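Local structure of queuine lyase ([Clostridium] spiroforme DSM 1552, 6P78) at residues 65-70 / 97-102. The protein probably cleaves a C-N bond of queuine as a radical SAM lyase, using S-adenosylmethionine and a [4Fe-4S] cluster. Residues are numbered along the deposited sequence; the frame is centred on the assembly and turned at random.
Sequences ENQKIN and DETIER
Gln67, Asn70, Glu98 and Thr99 join two neighbouring helices of the radical SAM core, 63-74 and 97-109, which follow the parallel strands 35-39 and 83-87 in the beta-alpha order of this fold. The two segments run in roughly the same direction, their axes 31° apart and 9.3 Å at closest approach, with Gln67 and Thr99 meeting at a CA-CA distance of 5.9 Å. The hydroxyl of Thr99 is the polar hub. Asn70 ND2 donates to Thr99 OG1 over 3.2 Å in a nearly straight bond (170°), and the oxygen lies practically in the amide plane. The other end of that amide, OD1, accepts from the backbone N of Lys41; bonds at both ends thus fix the rotation of the buried group and tie the helix pair to the loop that follows strand 35-39. A water hydrogen-bonded to Thr99 OG1 at 2.7 Å donates to the backbone O of Gln67, bridging the helices a second time. Near Glu98, which is exposed, the contact is apolar: Gln67 CG, set anti to the backbone N (chi1 -165°), lies against CB of Glu98 at 3.6 Å, and the two side chains cross at about a right angle. One turn along from Glu98, Arg102 NH1 forms a salt bridge with Asp71 of helix 63-74. Next to the Asn70-Thr99 hydrogen bond, Thr99 CG2 rests 3.7 Å from Asn70 ND2.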
loop_
_atom_site.group_PDB
_atom_site.type_symbol
_atom_site.label_atom_id
_atom_site.label_comp_id
_atom_site.label_asym_id
_atom_site.label_seq_id
_atom_site.Cartn_x
_atom_site.Cartn_y
_atom_site.Cartn_z
ATOM N N GLU A 65 -1.692 -21.270 9.994
ATOM C CA GLU A 65 -1.306 -21.568 8.621
ATOM C C GLU A 65 -0.698 -20.345 7.940
ATOM O O GLU A 65 0.261 -20.471 7.171
ATOM C CB GLU A 65 -2.515 -22.075 7.838
ATOM C CG GLU A 65 -2.160 -22.703 6.502
ATOM C CD GLU A 65 -1.269 -23.944 6.631
ATOM O OE1 GLU A 65 -0.354 -24.098 5.793
ATOM O OE2 GLU A 65 -1.484 -24.769 7.553
ATOM N N ASN A 66 -1.246 -19.151 8.196
ATOM C CA ASN A 66 -0.612 -17.951 7.662
ATOM C C ASN A 66 0.833 -17.841 8.133
ATOM O O ASN A 66 1.728 -17.488 7.353
ATOM C CB ASN A 66 -1.397 -16.706 8.073
ATOM C CG ASN A 66 -2.740 -16.625 7.411
ATOM O OD1 ASN A 66 -2.982 -17.261 6.387
ATOM N ND2 ASN A 66 -3.623 -15.809 7.976
ATOM N N GLN A 67 1.086 -18.165 9.398
ATOM C CA GLN A 67 2.431 -18.005 9.923
ATOM C C GLN A 67 3.398 -18.954 9.226
ATOM O O GLN A 67 4.529 -18.569 8.898
ATOM C CB GLN A 67 2.435 -18.237 11.434
ATOM C CG GLN A 67 3.704 -17.746 12.112
ATOM C CD GLN A 67 4.718 -18.838 12.351
ATOM O OE1 GLN A 67 5.833 -18.797 11.819
ATOM N NE2 GLN A 67 4.355 -19.809 13.179
ATOM N N LYS A 68 2.951 -20.185 8.964
ATOM C CA LYS A 68 3.800 -21.175 8.301
ATOM C C LYS A 68 4.152 -20.726 6.886
ATOM O O LYS A 68 5.313 -20.814 6.461
ATOM C CB LYS A 68 3.079 -22.525 8.283
ATOM C CG LYS A 68 3.969 -23.733 8.180
ATOM C CD LYS A 68 3.149 -24.985 7.873
ATOM C CE LYS A 68 3.974 -26.024 7.117
ATOM N NZ LYS A 68 3.943 -25.819 5.641
ATOM N N ILE A 69 3.143 -20.250 6.143
ATOM C CA ILE A 69 3.351 -19.683 4.810
ATOM C C ILE A 69 4.284 -18.478 4.883
ATOM O O ILE A 69 5.227 -18.345 4.092
ATOM C CB ILE A 69 1.996 -19.292 4.185
ATOM C CG1 ILE A 69 1.159 -20.523 3.841
ATOM C CG2 ILE A 69 2.183 -18.399 2.948
ATOM C CD1 ILE A 69 1.555 -21.202 2.542
ATOM N N ASN A 70 4.019 -17.565 5.822
ATOM C CA ASN A 70 4.823 -16.352 5.919
ATOM C C ASN A 70 6.269 -16.666 6.268
ATOM O O ASN A 70 7.189 -15.984 5.794
ATOM C CB ASN A 70 4.228 -15.418 6.958
ATOM C CG ASN A 70 2.925 -14.820 6.498
ATOM O OD1 ASN A 70 2.592 -14.890 5.313
ATOM N ND2 ASN A 70 2.178 -14.237 7.429
ATOM N N ASP A 97 0.742 -12.682 15.054
ATOM C CA ASP A 97 1.665 -12.087 16.012
ATOM C C ASP A 97 3.073 -12.632 15.823
ATOM O O ASP A 97 4.045 -11.883 15.950
ATOM C CB ASP A 97 1.177 -12.327 17.440
ATOM C CG ASP A 97 -0.035 -11.466 17.794
ATOM O OD1 ASP A 97 0.139 -10.258 18.086
ATOM O OD2 ASP A 97 -1.166 -12.000 17.780
ATOM N N GLU A 98 3.195 -13.914 15.462
ATOM C CA GLU A 98 4.510 -14.516 15.260
ATOM C C GLU A 98 5.180 -13.970 14.006
ATOM O O GLU A 98 6.409 -13.852 13.968
ATOM C CB GLU A 98 4.398 -16.045 15.177
ATOM C CG GLU A 98 3.790 -16.721 16.408
ATOM C CD GLU A 98 2.273 -16.529 16.524
ATOM O OE1 GLU A 98 1.764 -16.528 17.672
ATOM O OE2 GLU A 98 1.593 -16.358 15.481
ATOM N N THR A 99 4.398 -13.624 12.974
ATOM C CA THR A 99 4.987 -13.011 11.794
ATOM C C THR A 99 5.520 -11.630 12.131
ATOM O O THR A 99 6.636 -11.279 11.738
ATOM C CB THR A 99 3.961 -12.927 10.654
ATOM O OG1 THR A 99 3.516 -14.248 10.301
ATOM C CG2 THR A 99 4.572 -12.253 9.431
ATOM N N ILE A 100 4.733 -10.835 12.864
ATOM C CA ILE A 100 5.175 -9.497 13.243
ATOM C C ILE A 100 6.446 -9.562 14.084
ATOM O O ILE A 100 7.403 -8.814 13.843
ATOM C CB ILE A 100 4.046 -8.753 13.978
ATOM C CG1 ILE A 100 2.902 -8.469 13.004
ATOM C CG2 ILE A 100 4.582 -7.461 14.563
ATOM C CD1 ILE A 100 1.650 -7.905 13.669
ATOM N N GLU A 101 6.493 -10.463 15.066
ATOM C CA GLU A 101 7.701 -10.521 15.885
ATOM C C GLU A 101 8.902 -11.035 15.095
ATOM O O GLU A 101 10.037 -10.633 15.374
ATOM C CB GLU A 101 7.467 -11.354 17.136
ATOM C CG GLU A 101 6.215 -10.931 17.894
ATOM C CD GLU A 101 6.519 -10.029 19.087
ATOM O OE1 GLU A 101 7.517 -9.268 19.008
ATOM O OE2 GLU A 101 5.766 -10.092 20.095
ATOM N N ARG A 102 8.690 -11.892 14.098
ATOM C CA ARG A 102 9.827 -12.277 13.262
ATOM C C ARG A 102 10.329 -11.106 12.420
ATOM O O ARG A 102 11.543 -10.918 12.264
ATOM C CB ARG A 102 9.479 -13.456 12.359
ATOM C CG ARG A 102 10.608 -13.788 11.375
ATOM C CD ARG A 102 11.076 -15.198 11.475
ATOM N NE ARG A 102 12.337 -15.392 10.772
ATOM C CZ ARG A 102 12.490 -16.166 9.703
ATOM N NH1 ARG A 102 11.453 -16.822 9.202
ATOM N NH2 ARG A 102 13.684 -16.290 9.136
HETATM O O HOH W 1 5.497 -16.048 10.000
#